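PDB 7KFF: tRNA (guanine-N(1)-)-methyltransferase from Corynebacterium diphtheriae, which transfers a methyl group from S-adenosylmethionine to the N1 atom of a guanine base in tRNA, as a knotted methyltransferase of the TrmD family. Local coordinates for the interface of chains A and B. Sequence-based numbering; all coordinates share one arbitrary frame. Chains: chain A/B, tRNA (guanine-N(1)-)-methyltransferase.

Contact 1: the interface of chains A and B. Residues chain A 254-255, 262, 266; chain B 69-71.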
loop_
_atom_site.group_PDB
_atom_site.type_symbol
_atom_site.label_atom_id
_atom_site.label_comp_id
_atom_site.label_asym_id
_atom_site.label_seq_id
_atom_site.Cartn_x
_atom_site.Cartn_y
_atom_site.Cartn_z
ATOM N N LEU A 254 23.431 8.102 -22.268
ATOM C CA LEU A 254 23.865 7.227 -21.188
ATOM C C LEU A 254 25.121 6.441 -21.530
ATOM O O LEU A 254 25.768 5.918 -20.619
ATOM C CB LEU A 254 22.738 6.270 -20.802
ATOM C CG LEU A 254 21.488 6.965 -20.266
ATOM C CD1 LEU A 254 20.413 5.933 -19.908
ATOM C CD2 LEU A 254 21.815 7.846 -19.056
ATOM N N THR A 255 25.484 6.348 -22.808
ATOM C CA THR A 255 26.711 5.681 -23.226
ATOM C C THR A 255 27.807 6.670 -23.607
ATOM O O THR A 255 28.825 6.270 -24.188
ATOM C CB THR A 255 26.430 4.737 -24.394
ATOM O OG1 THR A 255 26.013 5.490 -25.535
ATOM C CG2 THR A 255 25.330 3.746 -24.038
ATOM N N ILE A 262 24.809 13.380 -18.615
ATOM C CA ILE A 262 24.007 12.296 -18.059
ATOM C C ILE A 262 23.194 12.805 -16.881
ATOM O O ILE A 262 22.011 12.479 -16.736
ATOM C CB ILE A 262 24.896 11.098 -17.679
ATOM C CG1 ILE A 262 25.426 10.435 -18.953
ATOM C CG2 ILE A 262 24.118 10.119 -16.805
ATOM C CD1 ILE A 262 26.615 9.527 -18.721
ATOM N N ARG A 266 19.112 12.886 -16.497
ATOM C CA ARG A 266 18.366 12.280 -15.403
ATOM C C ARG A 266 17.373 13.275 -14.817
ATOM O O ARG A 266 16.236 12.919 -14.509
ATOM C CB ARG A 266 19.309 11.782 -14.308
ATOM C CG ARG A 266 20.252 10.641 -14.685
ATOM C CD ARG A 266 20.720 9.947 -13.418
ATOM N NE ARG A 266 22.144 9.620 -13.366
ATOM C CZ ARG A 266 22.676 8.472 -13.781
ATOM N NH1 ARG A 266 23.980 8.272 -13.664
ATOM N NH2 ARG A 266 21.916 7.530 -14.326
ATOM N N PHE B 69 23.005 1.579 -17.156
ATOM C CA PHE B 69 23.647 2.487 -18.096
ATOM C C PHE B 69 23.681 3.892 -17.508
ATOM O O PHE B 69 22.740 4.329 -16.833
ATOM C CB PHE B 69 22.887 2.527 -19.425
ATOM C CG PHE B 69 23.314 1.481 -20.397
ATOM C CD1 PHE B 69 24.586 1.487 -20.944
ATOM C CD2 PHE B 69 22.435 0.499 -20.789
ATOM C CE1 PHE B 69 24.960 0.505 -21.848
ATOM C CE2 PHE B 69 22.801 -0.470 -21.691
ATOM C CZ PHE B 69 24.066 -0.471 -22.224
ATOM N N GLY B 70 24.768 4.599 -17.779
ATOM C CA GLY B 70 24.977 5.918 -17.242
ATOM C C GLY B 70 25.789 5.936 -15.974
ATOM O O GLY B 70 26.072 7.022 -15.452
ATOM N N GLY B 71 26.193 4.776 -15.477
ATOM C CA GLY B 71 26.899 4.720 -14.232
ATOM C C GLY B 71 25.928 4.885 -13.082
ATOM O O GLY B 71 24.705 4.956 -13.247
#
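In this outlying patch of the two-fold dimer interface, a glycine-rich loop of chain B, B:Phe69 to B:Gly71, seats against C-terminal elements of chain A, the 3-10 helix 252-255 and the helix 259-277. The polar contacts are few and weak. A:Arg266 offers its terminal nitrogen NH1 to two successive carbonyls, at 3.0 Å from B:Gly70 O with a bent angle of 130° at the hydrogen, and at 3.4 Å from B:Gly71 O. The arginine leaves its helix with CG anti to the carbonyl carbon (chi1 -65°) and bends at chi3, which turns the guanidinium toward the loop. Within chain A, the methyl CG2 of A:Ile262, one helical turn earlier, sits 3.6 Å above one face of that guanidinium, toward its rim, and may restrict its rotation.

Apolar packing makes up the other flank. A:Thr255 and B:Phe69 run side by side, pointing the same way; the threonine methyl CG2 comes from above the ring plane, beyond the rim, near CE1 and 3.9 Å from B:Phe69 CD1. Behind it the beta-carbons of A:Leu254 and B:Phe69 touch at 4.0 Å, while the leucine methyl CD2 faces the alpha-carbon of B:Gly70. This glycine has a positive phi of 95°, and its lack of a side chain may allow the backbones to come close: the carbonyl oxygen A:Leu254 O comes to 3.3 Å from the amide nitrogen B:Gly70 N.

Contact 2: the interface of chains A and B. Residues chain A 28, 168, 196-198; chain B 35-37, 208, 212.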
loop_
_atom_site.group_PDB
_atom_site.type_symbol
_atom_site.label_atom_id
_atom_site.label_comp_id
_atom_site.label_asym_id
_atom_site.label_seq_id
_atom_site.Cartn_x
_atom_site.Cartn_y
_atom_site.Cartn_z
ATOM N N TYR A 28 -0.547 -14.233 7.395
ATOM C CA TYR A 28 -0.443 -13.160 6.412
ATOM C C TYR A 28 0.881 -12.423 6.572
ATOM O O TYR A 28 1.380 -11.811 5.620
ATOM C CB TYR A 28 -1.628 -12.211 6.565
ATOM C CG TYR A 28 -2.018 -11.495 5.272
ATOM C CD1 TYR A 28 -1.197 -10.514 4.716
ATOM C CD2 TYR A 28 -3.207 -11.779 4.632
ATOM C CE1 TYR A 28 -1.555 -9.855 3.538
ATOM C CE2 TYR A 28 -3.570 -11.111 3.467
ATOM C CZ TYR A 28 -2.744 -10.155 2.934
ATOM O OH TYR A 28 -3.108 -9.493 1.763
ATOM N N ARG A 168 -10.094 -5.904 10.554
ATOM C CA ARG A 168 -10.853 -6.622 9.548
ATOM C C ARG A 168 -12.300 -6.147 9.695
ATOM O O ARG A 168 -12.648 -5.474 10.675
ATOM C CB ARG A 168 -10.763 -8.135 9.806
ATOM C CG ARG A 168 -9.398 -8.747 9.505
ATOM C CD ARG A 168 -9.304 -9.217 8.085
ATOM N NE ARG A 168 -7.939 -9.361 7.595
ATOM C CZ ARG A 168 -7.633 -9.836 6.394
ATOM N NH1 ARG A 168 -8.567 -10.332 5.600
ATOM N NH2 ARG A 168 -6.385 -9.827 5.976
ATOM N N LEU A 196 -8.969 -1.741 1.287
ATOM C CA LEU A 196 -8.419 -3.072 1.426
ATOM C C LEU A 196 -9.364 -3.959 2.227
ATOM O O LEU A 196 -10.383 -3.507 2.755
ATOM C CB LEU A 196 -7.084 -3.010 2.164
ATOM C CG LEU A 196 -6.097 -2.039 1.519
ATOM C CD1 LEU A 196 -4.890 -1.866 2.414
ATOM C CD2 LEU A 196 -5.726 -2.474 0.113
ATOM N N ILE A 197 -8.991 -5.233 2.355
ATOM C CA ILE A 197 -9.775 -6.194 3.136
ATOM C C ILE A 197 -9.376 -6.179 4.610
ATOM O O ILE A 197 -10.216 -6.332 5.509
ATOM C CB ILE A 197 -9.638 -7.612 2.535
ATOM C CG1 ILE A 197 -10.048 -7.651 1.061
ATOM C CG2 ILE A 197 -10.441 -8.624 3.366
ATOM C CD1 ILE A 197 -9.590 -8.874 0.308
ATOM N N GLY A 198 -8.087 -6.029 4.879
ATOM C CA GLY A 198 -7.602 -6.059 6.241
ATOM C C GLY A 198 -6.360 -5.210 6.390
ATOM O O GLY A 198 -5.727 -4.814 5.409
ATOM N N ALA B 35 -6.678 -16.024 4.020
ATOM C CA ALA B 35 -7.818 -15.170 4.377
ATOM C C ALA B 35 -8.802 -15.115 3.207
ATOM O O ALA B 35 -9.110 -16.161 2.613
ATOM C CB ALA B 35 -7.324 -13.820 4.895
ATOM N N LEU B 36 -9.314 -13.931 2.847
ATOM C CA LEU B 36 -10.465 -13.849 1.954
ATOM C C LEU B 36 -10.120 -14.261 0.526
ATOM O O LEU B 36 -10.950 -14.860 -0.165
ATOM C CB LEU B 36 -11.043 -12.442 1.995
ATOM C CG LEU B 36 -12.449 -12.283 1.455
ATOM C CD1 LEU B 36 -13.402 -13.096 2.361
ATOM C CD2 LEU B 36 -12.863 -10.831 1.394
ATOM N N LEU B 37 -8.913 -13.939 0.045
ATOM C CA LEU B 37 -8.550 -14.371 -1.303
ATOM C C LEU B 37 -8.441 -15.889 -1.387
ATOM O O LEU B 37 -8.809 -16.482 -2.404
ATOM C CB LEU B 37 -7.280 -13.681 -1.803
ATOM C CG LEU B 37 -7.529 -12.351 -2.532
ATOM C CD1 LEU B 37 -8.170 -11.320 -1.668
ATOM C CD2 LEU B 37 -6.219 -11.838 -3.119
ATOM N N GLU B 208 -5.967 -7.251 -3.030
ATOM C CA GLU B 208 -7.033 -7.132 -2.039
ATOM C C GLU B 208 -8.112 -6.170 -2.516
ATOM O O GLU B 208 -9.311 -6.468 -2.426
ATOM C CB GLU B 208 -6.488 -6.653 -0.689
ATOM C CG GLU B 208 -5.769 -7.691 0.115
ATOM C CD GLU B 208 -5.882 -7.506 1.622
ATOM O OE1 GLU B 208 -6.457 -6.491 2.104
ATOM O OE2 GLU B 208 -5.371 -8.397 2.323
ATOM N N ARG B 212 -11.797 -7.964 -3.729
ATOM C CA ARG B 212 -12.941 -7.770 -2.846
ATOM C C ARG B 212 -14.148 -7.176 -3.564
ATOM O O ARG B 212 -15.249 -7.198 -3.001
ATOM C CB ARG B 212 -12.590 -6.924 -1.635
ATOM C CG ARG B 212 -12.334 -5.481 -1.938
ATOM C CD ARG B 212 -11.955 -4.675 -0.692
ATOM N NE ARG B 212 -13.045 -4.397 0.243
ATOM C CZ ARG B 212 -13.934 -3.413 0.110
ATOM N NH1 ARG B 212 -13.923 -2.622 -0.940
ATOM N NH2 ARG B 212 -14.843 -3.230 1.045
HETATM O O HOH W 1 -7.155 -10.444 3.124
HETATM O O HOH W 2 -12.960 -4.679 3.115
#
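The carboxylate of B:Glu208 is the polar centre of this patch, and both its oxygens are engaged by chain A. OE1 accepts two backbone N-H groups: A:Ile197 N at 2.8 Å, from above the carboxylate plane, and A:Gly198 N at 3.3 Å, on the syn lone pair. The phenol hydroxyl of A:Tyr28 meets OE2 from above the same plane, OH to OE2 being 2.6 Å. Tyrosine and glutamate meet tip to tip, their planes 87° apart. A bend at chi2 (-149°) in the glutamate chain presents both oxygens to chain A.

Water 1 adds a further link, 2.8 Å from B:Glu208 OE2 and also bonded to NH1 and NH2 of A:Arg168. The guanidinium has no direct charged contact with the carboxylate, but its proximity may help to keep the glutamate ionised. A:Gly198 CA lies above one guanidinium face, toward the rim, and A:Tyr28 CE2 sits at its edge.

Around the acid, A:Ile197 CD1 presses tightly on B:Leu37 CD1 at 3.5 Å, its CG2 meets B:Leu36 CD2 at 3.8 Å, and its CG1 lies against B:Arg212 CB. Farther out, water 2 joins B:Arg212 NE to A:Leu196 O. The loop 196-198 of chain A thus rests on helices 35-42 and 200-211 of chain B. It falls within the stretch 141 to 202 that supplies the S-adenosylhomocysteine pocket, in the knotted region of this family, so dimer contact and cofactor site may be coupled.

Contact 3: the interface of chains A and B. Residues chain A 79-80, 83-84, 87, 175-176, 179; chain B 242, 245-246.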
loop_
_atom_site.group_PDB
_atom_site.type_symbol
_atom_site.label_atom_id
_atom_site.label_comp_id
_atom_site.label_asym_id
_atom_site.label_seq_id
_atom_site.Cartn_x
_atom_site.Cartn_y
_atom_site.Cartn_z
ATOM N N PRO A 79 -13.767 -4.443 21.812
ATOM C CA PRO A 79 -12.811 -3.870 22.776
ATOM C C PRO A 79 -12.379 -4.831 23.856
ATOM O O PRO A 79 -11.236 -4.743 24.319
ATOM C CB PRO A 79 -13.556 -2.668 23.381
ATOM C CG PRO A 79 -14.730 -2.466 22.599
ATOM C CD PRO A 79 -15.019 -3.680 21.748
ATOM N N THR A 80 -13.258 -5.735 24.297
ATOM C CA THR A 80 -12.904 -6.640 25.389
ATOM C C THR A 80 -11.859 -7.679 24.984
ATOM O O THR A 80 -11.291 -8.348 25.859
ATOM C CB THR A 80 -14.145 -7.337 25.946
ATOM O OG1 THR A 80 -14.797 -8.024 24.868
ATOM C CG2 THR A 80 -15.112 -6.323 26.600
ATOM N N GLY A 83 -8.378 -4.654 23.918
ATOM C CA GLY A 83 -7.756 -3.948 25.013
ATOM C C GLY A 83 -6.726 -4.799 25.737
ATOM O O GLY A 83 -5.555 -4.418 25.881
ATOM N N PRO A 84 -7.132 -5.987 26.194
ATOM C CA PRO A 84 -6.149 -6.887 26.833
ATOM C C PRO A 84 -4.986 -7.253 25.925
ATOM O O PRO A 84 -3.849 -7.341 26.397
ATOM C CB PRO A 84 -7.002 -8.092 27.243
ATOM C CG PRO A 84 -8.381 -7.476 27.467
ATOM C CD PRO A 84 -8.517 -6.464 26.380
ATOM N N ASP A 87 -2.661 -4.307 25.854
ATOM C CA ASP A 87 -2.015 -4.182 27.156
ATOM C C ASP A 87 -0.841 -5.153 27.260
ATOM O O ASP A 87 0.252 -4.793 27.709
ATOM C CB ASP A 87 -3.004 -4.535 28.270
ATOM C CG ASP A 87 -4.136 -3.522 28.467
ATOM O OD1 ASP A 87 -4.117 -2.402 27.897
ATOM O OD2 ASP A 87 -5.097 -3.872 29.211
ATOM N N ARG A 175 -13.132 3.064 20.652
ATOM C CA ARG A 175 -12.676 3.253 22.025
ATOM C C ARG A 175 -11.360 2.536 22.297
ATOM O O ARG A 175 -10.603 2.957 23.176
ATOM C CB ARG A 175 -13.728 2.767 23.004
ATOM C CG ARG A 175 -14.978 3.621 22.938
ATOM C CD ARG A 175 -16.110 2.983 23.751
ATOM N NE ARG A 175 -16.514 1.717 23.150
ATOM C CZ ARG A 175 -17.395 0.884 23.685
ATOM N NH1 ARG A 175 -17.967 1.194 24.839
ATOM N NH2 ARG A 175 -17.718 -0.223 23.037
ATOM N N VAL A 176 -11.058 1.471 21.544
ATOM C CA VAL A 176 -9.778 0.794 21.696
ATOM C C VAL A 176 -8.652 1.763 21.406
ATOM O O VAL A 176 -7.637 1.790 22.116
ATOM C CB VAL A 176 -9.701 -0.418 20.749
ATOM C CG1 VAL A 176 -8.295 -0.971 20.740
ATOM C CG2 VAL A 176 -10.731 -1.468 21.148
ATOM N N ASP A 179 -8.484 4.505 24.226
ATOM C CA ASP A 179 -7.925 3.935 25.446
ATOM C C ASP A 179 -6.446 3.595 25.287
ATOM O O ASP A 179 -5.674 3.708 26.254
ATOM C CB ASP A 179 -8.706 2.687 25.827
ATOM C CG ASP A 179 -8.157 2.017 27.046
ATOM O OD1 ASP A 179 -8.432 2.508 28.158
ATOM O OD2 ASP A 179 -7.488 0.976 26.906
ATOM N N PRO B 242 -19.343 -3.711 24.705
ATOM C CA PRO B 242 -20.411 -3.199 25.580
ATOM C C PRO B 242 -20.668 -1.695 25.444
ATOM O O PRO B 242 -19.853 -0.968 24.847
ATOM C CB PRO B 242 -19.878 -3.526 26.975
ATOM C CG PRO B 242 -18.406 -3.357 26.831
ATOM C CD PRO B 242 -18.076 -3.896 25.444
ATOM N N TRP B 245 -17.071 0.850 28.330
ATOM C CA TRP B 245 -15.852 0.047 28.390
ATOM C C TRP B 245 -14.702 0.951 28.788
ATOM O O TRP B 245 -14.455 1.960 28.120
ATOM C CB TRP B 245 -15.572 -0.625 27.059
ATOM C CG TRP B 245 -14.324 -1.432 26.999
ATOM C CD1 TRP B 245 -14.134 -2.681 27.490
ATOM C CD2 TRP B 245 -13.093 -1.042 26.403
ATOM N NE1 TRP B 245 -12.855 -3.106 27.222
ATOM C CE2 TRP B 245 -12.189 -2.110 26.560
ATOM C CE3 TRP B 245 -12.666 0.107 25.742
ATOM C CZ2 TRP B 245 -10.891 -2.075 26.047
ATOM C CZ3 TRP B 245 -11.371 0.140 25.237
ATOM C CH2 TRP B 245 -10.502 -0.941 25.411
ATOM N N ARG B 246 -14.013 0.611 29.880
ATOM C CA ARG B 246 -12.863 1.397 30.341
ATOM C C ARG B 246 -13.226 2.879 30.451
ATOM O O ARG B 246 -12.461 3.771 30.096
ATOM C CB ARG B 246 -11.611 1.137 29.499
ATOM C CG ARG B 246 -11.133 -0.291 29.607
ATOM C CD ARG B 246 -9.804 -0.505 28.931
ATOM N NE ARG B 246 -9.375 -1.891 29.055
ATOM C CZ ARG B 246 -8.183 -2.355 28.682
ATOM N NH1 ARG B 246 -7.298 -1.547 28.129
ATOM N NH2 ARG B 246 -7.884 -3.623 28.854
HETATM O O HOH W 3 -10.077 4.500 28.828
#
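The carbonyl oxygen of B:Pro242 receives two N-H groups from one guanidinium: A:Arg175 reaches it end-on with NH1 and NH2, each 2.9 Å from B:Pro242 O. The oxygen lies in the guanidinium plane, at its edge; NH2 approaches in the carbonyl plane, whereas NH1 comes from above it. A bend at chi3 (-65°) carries the arginine tip to this proline, which follows a cis peptide bond.

B:Arg246 provides the charged counterpart. Its chain, extended from CG to NE, ends between two acids of chain A. NH2 forms a salt bridge with A:Asp87, 2.8 Å from OD2; the two side chains meet tip to tip with planes 14° apart, but the contact is offset out of both planes. NH1 bridges to A:Asp179 at 2.8 Å from OD2, and here the side chains cross near a right angle. Water 3 ties the other oxygen of A:Asp179 to the backbone carbonyl B:Arg246 O.

The indole of B:Trp245, CG anti to the backbone N (chi1 178°), is sandwiched between A:Pro79 and the aliphatic chain of its own neighbour B:Arg246. A:Pro79 CB sits over one face, 3.5 Å from the centroid of the six-membered ring in a CH-pi contact, and B:Arg246 CG backs the other. A:Gly83 CA and A:Arg175 O lie at the ring edge. Tryptophan and arginine thereby dock the strand 244-245 region of chain B on helices 79-90 and 174-180 of chain A, fastening its C-terminal part to the partner subunit.

The C-alpha centres of contact 2 and contact 1 are about 42 Å apart, those of contacts 2 and 3 about 24 Å, and those of contacts 1 and 3 about 57 Å, so the two chains are joined along an extended surface. The three share no residues, but roles alternate: the C-terminal part of chain A meets chain B in contact 1, whereas that of chain B meets chain A in contact 3. In contact 2 the loop before helix 200-211 of chain A meets that same helix of chain B, along with chain B helix 35-42. Two-fold symmetry repeats every contact with the chains exchanged, consistent with the dimer typical of TrmD enzymes.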